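Uncharacterized protein (Thermus thermophilus HB8, PDB 6SCE) acts as a DNA nuclease of type III CRISPR defence that is switched on by cyclic oligoadenylate. Local coordinates at residues V228-A233 and V259-P264; K202-K207 and A248-W253; P363-A368 and A393-A398; L293-V298 and H373-N378; V604-E609 and Y617-E622. All blocks are in the same frame, centred on the assembly; numbering follows the deposited sequence.

Contact 1: residues V228-A233 and V259-P264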
# COMPACT_ATOMS: atom_id res chain seq x y z
N VAL A 228 16.02 9.63 1.52
CA VAL A 228 16.38 10.45 2.66
C VAL A 228 17.81 10.15 3.10
O VAL A 228 18.07 9.08 3.67
CB VAL A 228 15.41 10.24 3.82
CG1 VAL A 228 15.90 11.01 5.07
CG2 VAL A 228 14.04 10.76 3.44
N PRO A 229 18.75 11.06 2.77
CA PRO A 229 20.14 10.86 3.24
C PRO A 229 20.18 11.21 4.71
O PRO A 229 19.75 12.31 5.10
CB PRO A 229 20.95 11.83 2.39
CG PRO A 229 20.06 12.17 1.23
CD PRO A 229 18.68 12.16 1.81
N TYR A 230 20.60 10.26 5.53
CA TYR A 230 20.52 10.44 6.95
C TYR A 230 21.55 11.49 7.43
O TYR A 230 22.55 11.75 6.75
CB TYR A 230 20.61 9.11 7.71
CG TYR A 230 21.88 8.31 7.55
CD1 TYR A 230 23.04 8.66 8.22
CD2 TYR A 230 21.90 7.15 6.76
CE1 TYR A 230 24.19 7.90 8.10
CE2 TYR A 230 23.05 6.39 6.64
CZ TYR A 230 24.20 6.77 7.31
OH TYR A 230 25.35 6.01 7.19
N HIS A 231 21.25 12.07 8.57
CA HIS A 231 22.01 13.21 9.12
C HIS A 231 23.25 12.72 9.89
O HIS A 231 23.27 12.71 11.12
CB HIS A 231 21.10 14.00 10.05
CG HIS A 231 20.07 14.82 9.34
ND1 HIS A 231 19.23 15.69 10.00
CD2 HIS A 231 19.74 14.90 8.02
CE1 HIS A 231 18.44 16.29 9.12
NE2 HIS A 231 18.72 15.83 7.91
N LYS A 232 24.26 12.37 9.12
CA LYS A 232 25.48 11.81 9.64
C LYS A 232 26.18 12.80 10.57
O LYS A 232 26.75 12.37 11.57
CB LYS A 232 26.42 11.40 8.51
CG LYS A 232 27.50 10.45 9.00
CD LYS A 232 28.42 10.04 7.89
CE LYS A 232 27.86 8.88 7.11
NZ LYS A 232 28.82 8.46 6.06
N ALA A 233 26.10 14.10 10.27
CA ALA A 233 26.70 15.10 11.14
C ALA A 233 26.04 15.08 12.53
O ALA A 233 26.72 15.21 13.55
CB ALA A 233 26.62 16.49 10.54
N VAL A 259 10.40 4.98 3.68
CA VAL A 259 11.48 5.85 3.23
C VAL A 259 12.72 5.05 2.89
O VAL A 259 13.06 4.08 3.60
CB VAL A 259 11.79 6.87 4.34
CG1 VAL A 259 13.15 7.53 4.15
CG2 VAL A 259 10.66 7.88 4.39
N PHE A 260 13.41 5.45 1.84
CA PHE A 260 14.68 4.86 1.47
C PHE A 260 15.76 5.71 2.13
O PHE A 260 16.17 6.75 1.60
CB PHE A 260 14.81 4.82 -0.05
CG PHE A 260 16.06 4.18 -0.58
CD1 PHE A 260 16.57 3.02 -0.02
CD2 PHE A 260 16.69 4.73 -1.66
CE1 PHE A 260 17.69 2.43 -0.55
CE2 PHE A 260 17.81 4.14 -2.20
CZ PHE A 260 18.31 2.99 -1.64
N LEU A 261 16.19 5.28 3.30
CA LEU A 261 17.22 5.96 4.10
C LEU A 261 18.61 5.62 3.59
O LEU A 261 18.97 4.46 3.54
CB LEU A 261 17.09 5.55 5.54
CG LEU A 261 17.81 6.46 6.55
CD1 LEU A 261 17.04 7.75 6.72
CD2 LEU A 261 17.95 5.75 7.88
N VAL A 262 19.37 6.62 3.19
CA VAL A 262 20.64 6.40 2.53
C VAL A 262 21.80 7.14 3.18
O VAL A 262 21.64 8.20 3.81
CB VAL A 262 20.62 6.75 1.01
CG1 VAL A 262 19.64 5.85 0.26
CG2 VAL A 262 20.31 8.21 0.78
N ASP A 263 22.97 6.55 2.99
CA ASP A 263 24.22 7.13 3.49
C ASP A 263 24.58 8.30 2.58
O ASP A 263 24.78 8.10 1.39
CB ASP A 263 25.29 6.01 3.50
CG ASP A 263 26.67 6.47 3.98
OD1 ASP A 263 26.91 7.69 4.16
OD2 ASP A 263 27.51 5.56 4.15
N PRO A 264 24.63 9.53 3.13
CA PRO A 264 24.95 10.68 2.32
C PRO A 264 26.36 10.61 1.74
O PRO A 264 26.65 11.29 0.78
CB PRO A 264 24.81 11.86 3.30
CG PRO A 264 25.07 11.26 4.64
CD PRO A 264 24.44 9.89 4.56

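Contact 2: residues K202-K207 and A248-W253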
# COMPACT_ATOMS: atom_id res chain seq x y z
N LYS A 202 21.11 18.41 12.88
CA LYS A 202 19.97 18.18 13.76
C LYS A 202 19.46 16.74 13.71
O LYS A 202 19.68 16.02 12.73
CB LYS A 202 18.81 19.10 13.36
CG LYS A 202 19.15 20.59 13.35
CD LYS A 202 17.88 21.44 13.22
N ASP A 203 18.72 16.36 14.74
CA ASP A 203 18.09 15.06 14.81
C ASP A 203 16.98 14.97 13.74
O ASP A 203 16.49 15.99 13.30
CB ASP A 203 17.51 14.84 16.21
CG ASP A 203 17.04 13.42 16.45
OD1 ASP A 203 17.43 12.50 15.71
OD2 ASP A 203 16.27 13.20 17.41
N MSE A 204 16.62 13.77 13.34
CA MSE A 204 15.52 13.54 12.36
C MSE A 204 14.35 13.04 13.14
O MSE A 204 14.51 12.18 14.01
CB MSE A 204 15.90 12.44 11.39
CG MSE A 204 17.27 12.68 10.78
SE MSE A 204 17.72 11.41 9.35
CE MSE A 204 17.06 12.52 7.85
N SER A 205 13.15 13.57 12.89
CA SER A 205 11.99 13.12 13.67
C SER A 205 11.13 12.12 12.96
O SER A 205 11.10 12.04 11.72
CB SER A 205 11.15 14.31 14.11
OG SER A 205 10.51 14.93 13.03
N ARG A 206 10.41 11.34 13.77
CA ARG A 206 9.40 10.44 13.26
C ARG A 206 8.37 11.24 12.47
O ARG A 206 7.97 10.80 11.39
CB ARG A 206 8.75 9.68 14.42
CG ARG A 206 7.78 8.60 13.99
CD ARG A 206 6.86 8.16 15.13
NE ARG A 206 7.33 6.97 15.85
CZ ARG A 206 7.36 5.73 15.36
NH1 ARG A 206 7.78 4.73 16.11
NH2 ARG A 206 6.97 5.47 14.11
N LYS A 207 7.97 12.41 12.98
CA LYS A 207 7.00 13.26 12.30
C LYS A 207 7.50 13.69 10.91
O LYS A 207 6.76 13.60 9.94
CB LYS A 207 6.67 14.52 13.11
CG LYS A 207 5.98 14.28 14.44
N ALA A 248 19.44 3.54 14.88
CA ALA A 248 18.46 2.46 14.89
C ALA A 248 17.03 3.00 14.84
O ALA A 248 16.17 2.43 14.17
CB ALA A 248 18.65 1.57 16.13
N ARG A 249 16.78 4.08 15.56
CA ARG A 249 15.48 4.76 15.54
C ARG A 249 15.13 5.26 14.14
O ARG A 249 14.03 5.02 13.66
CB ARG A 249 15.43 5.90 16.53
CG ARG A 249 15.30 5.47 17.99
CD ARG A 249 14.91 6.62 18.88
NE ARG A 249 15.99 7.60 19.10
CZ ARG A 249 16.87 7.55 20.11
NH1 ARG A 249 16.87 6.55 20.98
NH2 ARG A 249 17.78 8.51 20.24
N TRP A 250 16.06 5.96 13.50
CA TRP A 250 15.88 6.43 12.10
C TRP A 250 15.62 5.30 11.12
O TRP A 250 14.73 5.39 10.24
CB TRP A 250 17.11 7.19 11.61
CG TRP A 250 17.43 8.43 12.38
CD1 TRP A 250 16.67 9.04 13.31
CD2 TRP A 250 18.61 9.21 12.24
NE1 TRP A 250 17.31 10.16 13.79
CE2 TRP A 250 18.50 10.28 13.13
CE3 TRP A 250 19.75 9.09 11.43
CZ2 TRP A 250 19.51 11.24 13.26
CZ3 TRP A 250 20.75 10.05 11.56
CH2 TRP A 250 20.61 11.11 12.45
N ARG A 251 16.37 4.21 11.25
CA ARG A 251 16.19 3.07 10.39
C ARG A 251 14.79 2.46 10.59
O ARG A 251 14.12 2.11 9.61
CB ARG A 251 17.24 2.00 10.66
CG ARG A 251 18.66 2.37 10.25
CD ARG A 251 18.88 2.30 8.75
NE ARG A 251 18.91 0.93 8.24
CZ ARG A 251 18.92 0.61 6.94
NH1 ARG A 251 18.90 1.55 6.00
NH2 ARG A 251 18.94 -0.67 6.58
N ALA A 252 14.37 2.34 11.83
CA ALA A 252 13.06 1.75 12.15
C ALA A 252 11.93 2.64 11.61
O ALA A 252 11.02 2.17 10.95
CB ALA A 252 12.93 1.57 13.65
N TRP A 253 12.03 3.94 11.86
CA TRP A 253 11.07 4.89 11.32
C TRP A 253 11.00 4.88 9.80
O TRP A 253 9.91 4.87 9.22
CB TRP A 253 11.38 6.28 11.85
CG TRP A 253 11.28 6.38 13.33
CD1 TRP A 253 10.61 5.54 14.17
CD2 TRP A 253 11.87 7.39 14.16
NE1 TRP A 253 10.75 5.97 15.46
CE2 TRP A 253 11.52 7.10 15.49
CE3 TRP A 253 12.68 8.50 13.91
CZ2 TRP A 253 11.94 7.88 16.57
CZ3 TRP A 253 13.10 9.29 14.99
CH2 TRP A 253 12.72 8.98 16.30
O HOH W 1 17.27 11.32 19.26

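Contact 3: residues P363-A368 and A393-A398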
# COMPACT_ATOMS: atom_id res chain seq x y z
N PRO A 363 5.50 -25.74 -13.62
CA PRO A 363 5.63 -27.14 -13.19
C PRO A 363 4.90 -27.47 -11.89
O PRO A 363 4.44 -28.61 -11.70
CB PRO A 363 7.15 -27.31 -13.00
CG PRO A 363 7.77 -26.19 -13.74
CD PRO A 363 6.80 -25.05 -13.64
N VAL A 364 4.78 -26.48 -11.01
CA VAL A 364 4.10 -26.66 -9.74
C VAL A 364 2.61 -26.83 -10.02
O VAL A 364 1.95 -27.74 -9.52
CB VAL A 364 4.38 -25.46 -8.79
CG1 VAL A 364 3.49 -25.48 -7.57
CG2 VAL A 364 5.85 -25.40 -8.43
N VAL A 365 2.07 -25.95 -10.86
CA VAL A 365 0.68 -26.04 -11.27
C VAL A 365 0.39 -27.40 -11.92
O VAL A 365 -0.58 -28.07 -11.57
CB VAL A 365 0.34 -24.91 -12.25
CG1 VAL A 365 -1.04 -25.08 -12.87
CG2 VAL A 365 0.43 -23.57 -11.53
N GLU A 366 1.23 -27.79 -12.86
CA GLU A 366 0.99 -29.00 -13.63
C GLU A 366 1.02 -30.24 -12.73
O GLU A 366 0.13 -31.08 -12.81
CB GLU A 366 1.95 -29.11 -14.83
CG GLU A 366 1.46 -28.24 -15.98
CD GLU A 366 2.50 -27.94 -17.05
OE1 GLU A 366 3.54 -28.64 -17.11
OE2 GLU A 366 2.28 -26.99 -17.82
N GLU A 367 2.00 -30.30 -11.84
CA GLU A 367 2.07 -31.38 -10.86
C GLU A 367 0.86 -31.36 -9.93
O GLU A 367 0.25 -32.40 -9.67
CB GLU A 367 3.39 -31.33 -10.09
CG GLU A 367 3.56 -32.38 -9.01
CD GLU A 367 3.70 -33.81 -9.54
OE1 GLU A 367 3.82 -34.01 -10.75
OE2 GLU A 367 3.70 -34.73 -8.70
N ALA A 368 0.47 -30.18 -9.45
CA ALA A 368 -0.69 -30.09 -8.58
C ALA A 368 -1.96 -30.60 -9.23
O ALA A 368 -2.75 -31.32 -8.59
CB ALA A 368 -0.89 -28.65 -8.12
N ALA A 393 1.22 -19.07 -15.91
CA ALA A 393 1.59 -20.38 -15.37
C ALA A 393 0.39 -21.29 -15.17
O ALA A 393 0.55 -22.49 -15.01
CB ALA A 393 2.30 -20.22 -14.05
N LEU A 394 -0.80 -20.70 -15.10
CA LEU A 394 -1.99 -21.47 -14.77
C LEU A 394 -2.41 -22.36 -15.94
O LEU A 394 -2.01 -22.14 -17.06
CB LEU A 394 -3.13 -20.57 -14.35
CG LEU A 394 -2.75 -19.67 -13.16
CD1 LEU A 394 -3.98 -18.87 -12.77
CD2 LEU A 394 -2.17 -20.39 -11.94
N ARG A 395 -3.17 -23.39 -15.61
CA ARG A 395 -3.78 -24.27 -16.60
C ARG A 395 -5.20 -24.54 -16.15
O ARG A 395 -5.53 -24.34 -14.97
CB ARG A 395 -3.03 -25.61 -16.70
CG ARG A 395 -1.55 -25.50 -17.02
CD ARG A 395 -1.26 -25.04 -18.44
NE ARG A 395 0.19 -25.02 -18.69
CZ ARG A 395 1.00 -23.96 -18.57
NH1 ARG A 395 0.55 -22.75 -18.23
NH2 ARG A 395 2.30 -24.10 -18.82
N ASP A 396 -6.03 -25.00 -17.08
CA ASP A 396 -7.43 -25.35 -16.78
C ASP A 396 -7.50 -26.17 -15.50
O ASP A 396 -6.75 -27.12 -15.33
CB ASP A 396 -8.07 -26.13 -17.95
CG ASP A 396 -8.27 -25.29 -19.20
OD1 ASP A 396 -8.19 -24.04 -19.14
OD2 ASP A 396 -8.53 -25.89 -20.26
N GLY A 397 -8.37 -25.78 -14.57
CA GLY A 397 -8.46 -26.40 -13.25
C GLY A 397 -7.94 -25.51 -12.12
O GLY A 397 -8.41 -25.62 -10.99
N ALA A 398 -6.98 -24.65 -12.41
CA ALA A 398 -6.49 -23.70 -11.41
C ALA A 398 -7.60 -22.73 -11.01
O ALA A 398 -8.53 -22.43 -11.78
CB ALA A 398 -5.25 -22.94 -11.91

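Contact 4: residues L293-V298 and H373-N378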
# COMPACT_ATOMS: atom_id res chain seq x y z
N LEU A 293 -3.04 -25.82 -2.48
CA LEU A 293 -1.91 -24.95 -2.72
C LEU A 293 -2.38 -23.52 -2.89
O LEU A 293 -3.44 -23.28 -3.46
CB LEU A 293 -1.25 -25.29 -4.05
CG LEU A 293 -0.15 -26.31 -4.13
CD1 LEU A 293 -0.60 -27.61 -3.53
CD2 LEU A 293 0.23 -26.48 -5.58
N LEU A 294 -1.55 -22.60 -2.43
CA LEU A 294 -1.73 -21.17 -2.72
C LEU A 294 -0.45 -20.67 -3.37
O LEU A 294 0.64 -20.84 -2.83
CB LEU A 294 -2.00 -20.37 -1.46
CG LEU A 294 -2.08 -18.84 -1.59
CD1 LEU A 294 -3.14 -18.44 -2.61
CD2 LEU A 294 -2.35 -18.22 -0.24
N LEU A 295 -0.61 -20.06 -4.54
CA LEU A 295 0.47 -19.39 -5.24
C LEU A 295 0.22 -17.88 -5.18
O LEU A 295 -0.88 -17.44 -5.47
CB LEU A 295 0.52 -19.82 -6.69
CG LEU A 295 0.31 -21.29 -7.01
CD1 LEU A 295 0.42 -21.48 -8.52
CD2 LEU A 295 1.28 -22.14 -6.26
N ALA A 296 1.24 -17.12 -4.81
CA ALA A 296 1.10 -15.68 -4.69
C ALA A 296 2.42 -14.97 -4.84
O ALA A 296 3.50 -15.55 -4.56
CB ALA A 296 0.49 -15.32 -3.33
N LEU A 297 2.35 -13.71 -5.29
CA LEU A 297 3.47 -12.79 -5.24
C LEU A 297 3.44 -12.12 -3.86
O LEU A 297 2.42 -12.23 -3.16
CB LEU A 297 3.36 -11.81 -6.41
CG LEU A 297 3.26 -12.77 -7.61
CD1 LEU A 297 2.08 -12.62 -8.53
CD2 LEU A 297 4.58 -12.97 -8.32
N VAL A 298 4.54 -11.48 -3.45
CA VAL A 298 4.57 -10.71 -2.23
C VAL A 298 4.92 -9.28 -2.60
O VAL A 298 5.88 -9.03 -3.34
CB VAL A 298 5.55 -11.28 -1.18
CG1 VAL A 298 5.61 -10.38 0.05
CG2 VAL A 298 5.12 -12.67 -0.77
N HIS A 373 -4.46 -31.82 -6.43
CA HIS A 373 -4.38 -30.74 -5.42
C HIS A 373 -5.09 -29.49 -5.95
O HIS A 373 -4.74 -29.02 -7.03
CB HIS A 373 -2.94 -30.37 -5.12
CG HIS A 373 -2.11 -31.51 -4.61
ND1 HIS A 373 -2.62 -32.49 -3.79
CD2 HIS A 373 -0.80 -31.81 -4.80
CE1 HIS A 373 -1.67 -33.37 -3.51
NE2 HIS A 373 -0.56 -32.97 -4.10
N PRO A 374 -6.08 -28.96 -5.21
CA PRO A 374 -6.63 -27.65 -5.57
C PRO A 374 -5.51 -26.61 -5.66
O PRO A 374 -4.66 -26.55 -4.77
CB PRO A 374 -7.56 -27.33 -4.41
CG PRO A 374 -7.92 -28.64 -3.81
CD PRO A 374 -6.72 -29.51 -4.00
N VAL A 375 -5.50 -25.83 -6.73
CA VAL A 375 -4.47 -24.81 -6.92
C VAL A 375 -5.12 -23.45 -6.91
O VAL A 375 -5.82 -23.11 -7.85
CB VAL A 375 -3.76 -24.97 -8.27
CG1 VAL A 375 -2.64 -23.94 -8.38
CG2 VAL A 375 -3.19 -26.35 -8.41
N HIS A 376 -4.85 -22.67 -5.86
CA HIS A 376 -5.35 -21.29 -5.75
C HIS A 376 -4.25 -20.32 -6.20
O HIS A 376 -3.08 -20.50 -5.88
CB HIS A 376 -5.76 -20.96 -4.32
CG HIS A 376 -6.87 -21.81 -3.80
ND1 HIS A 376 -8.18 -21.39 -3.80
CD2 HIS A 376 -6.87 -23.05 -3.27
CE1 HIS A 376 -8.94 -22.34 -3.29
NE2 HIS A 376 -8.18 -23.36 -2.95
N ALA A 377 -4.62 -19.31 -6.96
CA ALA A 377 -3.66 -18.34 -7.42
C ALA A 377 -4.22 -16.97 -7.12
O ALA A 377 -5.27 -16.58 -7.63
CB ALA A 377 -3.38 -18.50 -8.91
N ASN A 378 -3.51 -16.23 -6.29
CA ASN A 378 -3.90 -14.88 -6.00
C ASN A 378 -3.22 -13.93 -7.00
O ASN A 378 -2.00 -13.98 -7.19
CB ASN A 378 -3.48 -14.50 -4.58
CG ASN A 378 -3.77 -13.06 -4.28
OD1 ASN A 378 -2.95 -12.15 -4.57
ND2 ASN A 378 -4.98 -12.81 -3.80
O HOH W 2 -0.31 -12.40 -5.69

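Contact 5: residues V604-E609 and Y617-E622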
# COMPACT_ATOMS: atom_id res chain seq x y z
N VAL A 604 -11.37 8.63 10.58
CA VAL A 604 -12.78 8.87 10.92
C VAL A 604 -12.78 9.44 12.35
O VAL A 604 -12.09 8.91 13.22
CB VAL A 604 -13.61 7.57 10.85
CG1 VAL A 604 -15.04 7.78 11.34
CG2 VAL A 604 -13.62 7.02 9.43
N TYR A 605 -13.51 10.53 12.56
CA TYR A 605 -13.51 11.24 13.84
C TYR A 605 -14.83 11.05 14.55
O TYR A 605 -15.90 11.29 13.97
CB TYR A 605 -13.27 12.72 13.60
CG TYR A 605 -11.86 13.01 13.17
CD1 TYR A 605 -11.50 12.98 11.83
CD2 TYR A 605 -10.88 13.29 14.10
CE1 TYR A 605 -10.20 13.25 11.44
CE2 TYR A 605 -9.59 13.55 13.72
CZ TYR A 605 -9.25 13.53 12.39
OH TYR A 605 -7.95 13.80 12.04
N MSE A 606 -14.76 10.61 15.81
CA MSE A 606 -15.96 10.40 16.62
C MSE A 606 -15.79 10.94 18.01
O MSE A 606 -14.66 11.23 18.45
CB MSE A 606 -16.27 8.91 16.73
CG MSE A 606 -16.51 8.28 15.36
SE MSE A 606 -17.09 6.44 15.60
CE MSE A 606 -19.05 6.72 15.84
N ALA A 607 -16.90 11.09 18.72
CA ALA A 607 -16.86 11.62 20.07
C ALA A 607 -18.02 11.14 20.94
O ALA A 607 -19.14 10.95 20.46
CB ALA A 607 -16.81 13.14 20.04
N LEU A 608 -17.73 10.93 22.22
CA LEU A 608 -18.75 10.55 23.19
C LEU A 608 -19.73 11.71 23.37
O LEU A 608 -20.95 11.52 23.33
CB LEU A 608 -18.12 10.12 24.52
CG LEU A 608 -17.73 8.64 24.62
CD1 LEU A 608 -16.77 8.24 23.51
CD2 LEU A 608 -17.13 8.32 25.98
N GLU A 609 -19.18 12.92 23.54
CA GLU A 609 -19.98 14.15 23.52
C GLU A 609 -19.35 15.21 22.64
O GLU A 609 -18.13 15.26 22.49
CB GLU A 609 -20.14 14.71 24.94
CG GLU A 609 -20.87 13.82 25.93
CD GLU A 609 -22.32 13.55 25.55
OE1 GLU A 609 -22.90 14.29 24.72
OE2 GLU A 609 -22.90 12.59 26.11
N TYR A 617 -18.83 12.31 14.35
CA TYR A 617 -19.89 11.37 14.66
C TYR A 617 -19.94 11.11 16.16
O TYR A 617 -18.98 11.35 16.89
CB TYR A 617 -19.72 10.06 13.90
CG TYR A 617 -19.82 10.22 12.41
CD1 TYR A 617 -18.70 10.57 11.65
CD2 TYR A 617 -21.02 10.01 11.75
CE1 TYR A 617 -18.78 10.71 10.28
CE2 TYR A 617 -21.12 10.16 10.37
CZ TYR A 617 -19.99 10.51 9.64
OH TYR A 617 -20.08 10.64 8.28
N ARG A 618 -21.09 10.62 16.59
CA ARG A 618 -21.33 10.37 17.99
C ARG A 618 -21.02 8.91 18.31
O ARG A 618 -21.56 8.00 17.69
CB ARG A 618 -22.78 10.73 18.35
CG ARG A 618 -23.04 10.79 19.85
CD ARG A 618 -24.49 11.13 20.17
NE ARG A 618 -24.96 10.43 21.37
CZ ARG A 618 -24.66 10.78 22.62
NH1 ARG A 618 -23.89 11.84 22.88
NH2 ARG A 618 -25.15 10.07 23.63
N PHE A 619 -20.15 8.69 19.28
CA PHE A 619 -19.77 7.36 19.70
C PHE A 619 -20.53 7.04 20.99
O PHE A 619 -20.48 7.85 21.92
CB PHE A 619 -18.26 7.32 19.95
CG PHE A 619 -17.72 5.94 20.18
CD1 PHE A 619 -17.69 5.39 21.45
CD2 PHE A 619 -17.25 5.19 19.11
CE1 PHE A 619 -17.21 4.11 21.66
CE2 PHE A 619 -16.77 3.91 19.31
CZ PHE A 619 -16.75 3.37 20.58
N PRO A 620 -21.19 5.89 21.10
CA PRO A 620 -21.15 4.79 20.13
C PRO A 620 -22.37 4.72 19.22
O PRO A 620 -22.44 3.81 18.38
CB PRO A 620 -21.15 3.56 21.03
CG PRO A 620 -21.97 3.98 22.21
CD PRO A 620 -21.63 5.43 22.43
N GLU A 621 -23.32 5.64 19.39
CA GLU A 621 -24.63 5.55 18.71
C GLU A 621 -24.48 5.53 17.20
O GLU A 621 -25.17 4.77 16.52
CB GLU A 621 -25.57 6.72 19.10
CG GLU A 621 -26.19 6.62 20.48
CD GLU A 621 -25.24 7.02 21.61
OE1 GLU A 621 -24.13 7.54 21.34
OE2 GLU A 621 -25.62 6.81 22.78
N GLU A 622 -23.60 6.38 16.67
CA GLU A 622 -23.43 6.52 15.23
C GLU A 622 -22.25 5.72 14.65
O GLU A 622 -21.72 6.11 13.61
CB GLU A 622 -23.27 8.00 14.87
CG GLU A 622 -24.51 8.83 15.14
CD GLU A 622 -24.39 10.24 14.62
OE1 GLU A 622 -23.42 10.94 15.00
OE2 GLU A 622 -25.26 10.66 13.83

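Contact 1: residues V228-A233 and V259-P264
Strand 225-229 and edge strand 260-262 run parallel, Val-228 paired with Leu-261 and Pro-229 with Val-262. Val-228 N donates almost straight (174°) to Phe-260 O at 2.9 Å, Val-228 O accepts Val-262 N at 2.8 Å, and Tyr-230 N reaches Val-262 O at 2.9 Å, nearly along the C=O axis. The tight end is apolar: Val-228 CG2 presses on Val-259 CG1 at 3.4 Å, closer than usual carbon contact, while its CG1 lies against Leu-261 CD1. Tyr-230 takes the crowded position with CG between backbone N and carbonyl carbon (chi1 62°), which swings the ring obliquely across Asp-263; Pro-264 CD sits over the face of the Tyr-230 ring, 4.0 Å from the centroid and 6° off the normal. The solvent side, with Pro-264, is held instead by a salt bridge: Lys-232, bent at its third torsion, carries NZ to Asp-263 OD1 at 2.8 Å. An alanine in place of Tyr-230 would remove the ring beneath Pro-264 and would probably loosen the corner after the strand. With helices 232-236 and 240-257 filling the connection between two neighbouring parallel strands, this is a beta-alpha-beta crossover at the sheet margin.

Contact 2: residues K202-K207 and A248-W253
Two tryptophans one helical turn apart present their rings to segment 202-207, both with CG anti to the carbonyl carbon (chi1 -61° in each). Met-204, built as selenomethionine, lies over one face of Trp-250: CG anti to the carbonyl carbon (chi1 -50°) and an extended second torsion lay CG 3.6 Å from Trp-250 CE2 and SE 3.8 Å from the centroid of the six-membered ring; the bent third torsion turns only CE. Asp-203, its CG anti to the backbone N, comes instead at the edge; Trp-250 NE1 donates a hydrogen bond to Asp-203 OD1 at 3.0 Å, in the indole plane. OD2 accepts one from a water that accepts one from Arg-249 NH2. Trp-253 is clamped between Arg-249 O on one face and Arg-206 CB on the other, CB standing 3.9 Å from its six-membered-ring centroid. A bend at its third torsion sets the Arg-206 guanidinium face against Trp-253 NE1 at the pyrrole rim, the planes 49° apart; its NH2 is held by Tyr-257 OH and Glu-256. Ser-205 OG caps Ala-208 N. A Met-aromatic contact thus sits beside an N-capped helix start, where helices 206-220 and 240-257 meet in an alpha/beta domain.

Contact 3: residues P363-A368 and A393-A398
Helix 354-370 is kinked at Pro-363 and Val-364, then regains regular turns, Glu-367 N binding Pro-363 O at 3.0 Å. Across the contact the chain leaves helix 384-393 and folds through a type II beta turn from Arg-395 to Ala-398, closed by Ala-398 N on Arg-395 O at 3.0 Å. Gly-397 takes the third place of the turn with positive phi (109°), where a beta carbon would be jammed against the carbonyl O of Asp-396. The backbones come nearest at Val-365 and Leu-394, CA to CA 6.3 Å. This joins helix 354-370 to the loop between helix 384-393 and strand 399-404 in a Rossmann-like domain, probably a CARF domain. Val-365 is the knob: CG2 lies 3.6 Å from Ala-393 O and 4.1 Å from Leu-394 CD2, while CG1 rests against Arg-395 N, a buried amide with no hydrogen-bond partner in the model. Extended Glu-366 forms a salt bridge in which OE2 takes two weak, bent hydrogen bonds, from Arg-395 NE at 3.0 Å and from NH2; carboxylate and guanidinium planes stand 57° apart. Bent at its second torsion (-70°), Arg-395 turns back, NH1 donating to Leu-394 O at 2.9 Å and also to Leu-392 O.

Contact 4: residues L293-V298 and H373-N378
Four backbone hydrogen bonds zip strand 293-297 to strand 375-378, the parallel centre of a Rossmann-like sheet, consistent with a CARF domain. Leu-293 N donates to Pro-374 O at 2.9 Å and His-376 N to Leu-293 O at 2.8 Å; Leu-295 N then meets His-376 O at 2.8 Å, in the carbonyl plane, and Asn-378 N meets Leu-295 O at 3.0 Å. Where the strands begin to part, a water takes over, accepting from Leu-297 N and donating to Asn-378 O. The contact comes within about 4 Å of the bound nucleic acid, nearest atoms, so it probably borders the activator site. One face carries Leu-293, Leu-295, Val-375 and Ala-377, with Leu-295 CD1 at 3.9 Å from Val-375 CG1, beneath helix 354-370. The other carries Leu-294 and His-376, which meet helix 303-312; Leu-294, its CG anti to the backbone N (chi1 174°), leans CD1 across His-376 CB at 4.0 Å. Leu-293 O lies in the plane of the His-376 ring, at its edge, 3.4 Å from CD2.

Contact 5: residues V604-E609 and Y617-E622
Met-606, built as selenomethionine, is the main knob: its extended chain hooks at the last torsion (86°), so CE drops into a hollow lined by Arg-618 O at 3.4 Å, Glu-622 O at 3.5 Å and Tyr-617 CB. On the way SE touches the rim of the Phe-619 ring, in its plane, 3.7 Å from CD2, a Met-aromatic contact made at the edge. Leu-608 lies side by side with Phe-619, its CD1 3.6 Å from Phe-619 CD1, while Pro-620 CB, after a cis peptide bond, sits over one face of that ring toward its rim. Beneath these bumps the strands pair in parallel: Ala-607 N binds Tyr-617 O and, at 2.7 Å, Phe-619 N binds Ala-607 O. Arg-618 lies on the other face, CG anti to the backbone N (chi1 -167°), its guanidinium between two carboxylates: NE pairs with Glu-621 OE1 at 3.0 Å and NH1 weakly with Glu-609 OE1 at 3.2 Å. A leucine in place of Arg-618 would lose both salt bridges and would probably leave Glu-609 and Glu-621 less well held. Glu-622 OE1 accepts Arg-618 N through its anti lone pair at 2.8 Å. Met-606 and Tyr-617 thus oppose Arg-618 across the sheet, Leu-608 and Phe-619 lie at the corner beyond, and this last strand is probably held by apolar contact on one face and charge pairing on the other.

Contacts 1 and 2 form one cluster and contacts 3 and 4 another, each pair about 10 Å apart between centres and interleaved along the chain. In the first, His-231 ND1 probably bonds Lys-202 O and Met-204 packs on Val-228, tying the loop before helix 206-220 to the end of strand 225-229 and the turn after it. In the second, Ala-368 of helix 354-370 packs on Leu-293 and Val-375 of the sheet. Contact 5, nearest the C-terminus, lies in a third sheet, about 34 to 50 Å from the others between centres. Three separate alpha/beta units are thus sampled in chain order; only contact 4 closely approaches the bound nucleic acid, consistent with a ligand site in that domain.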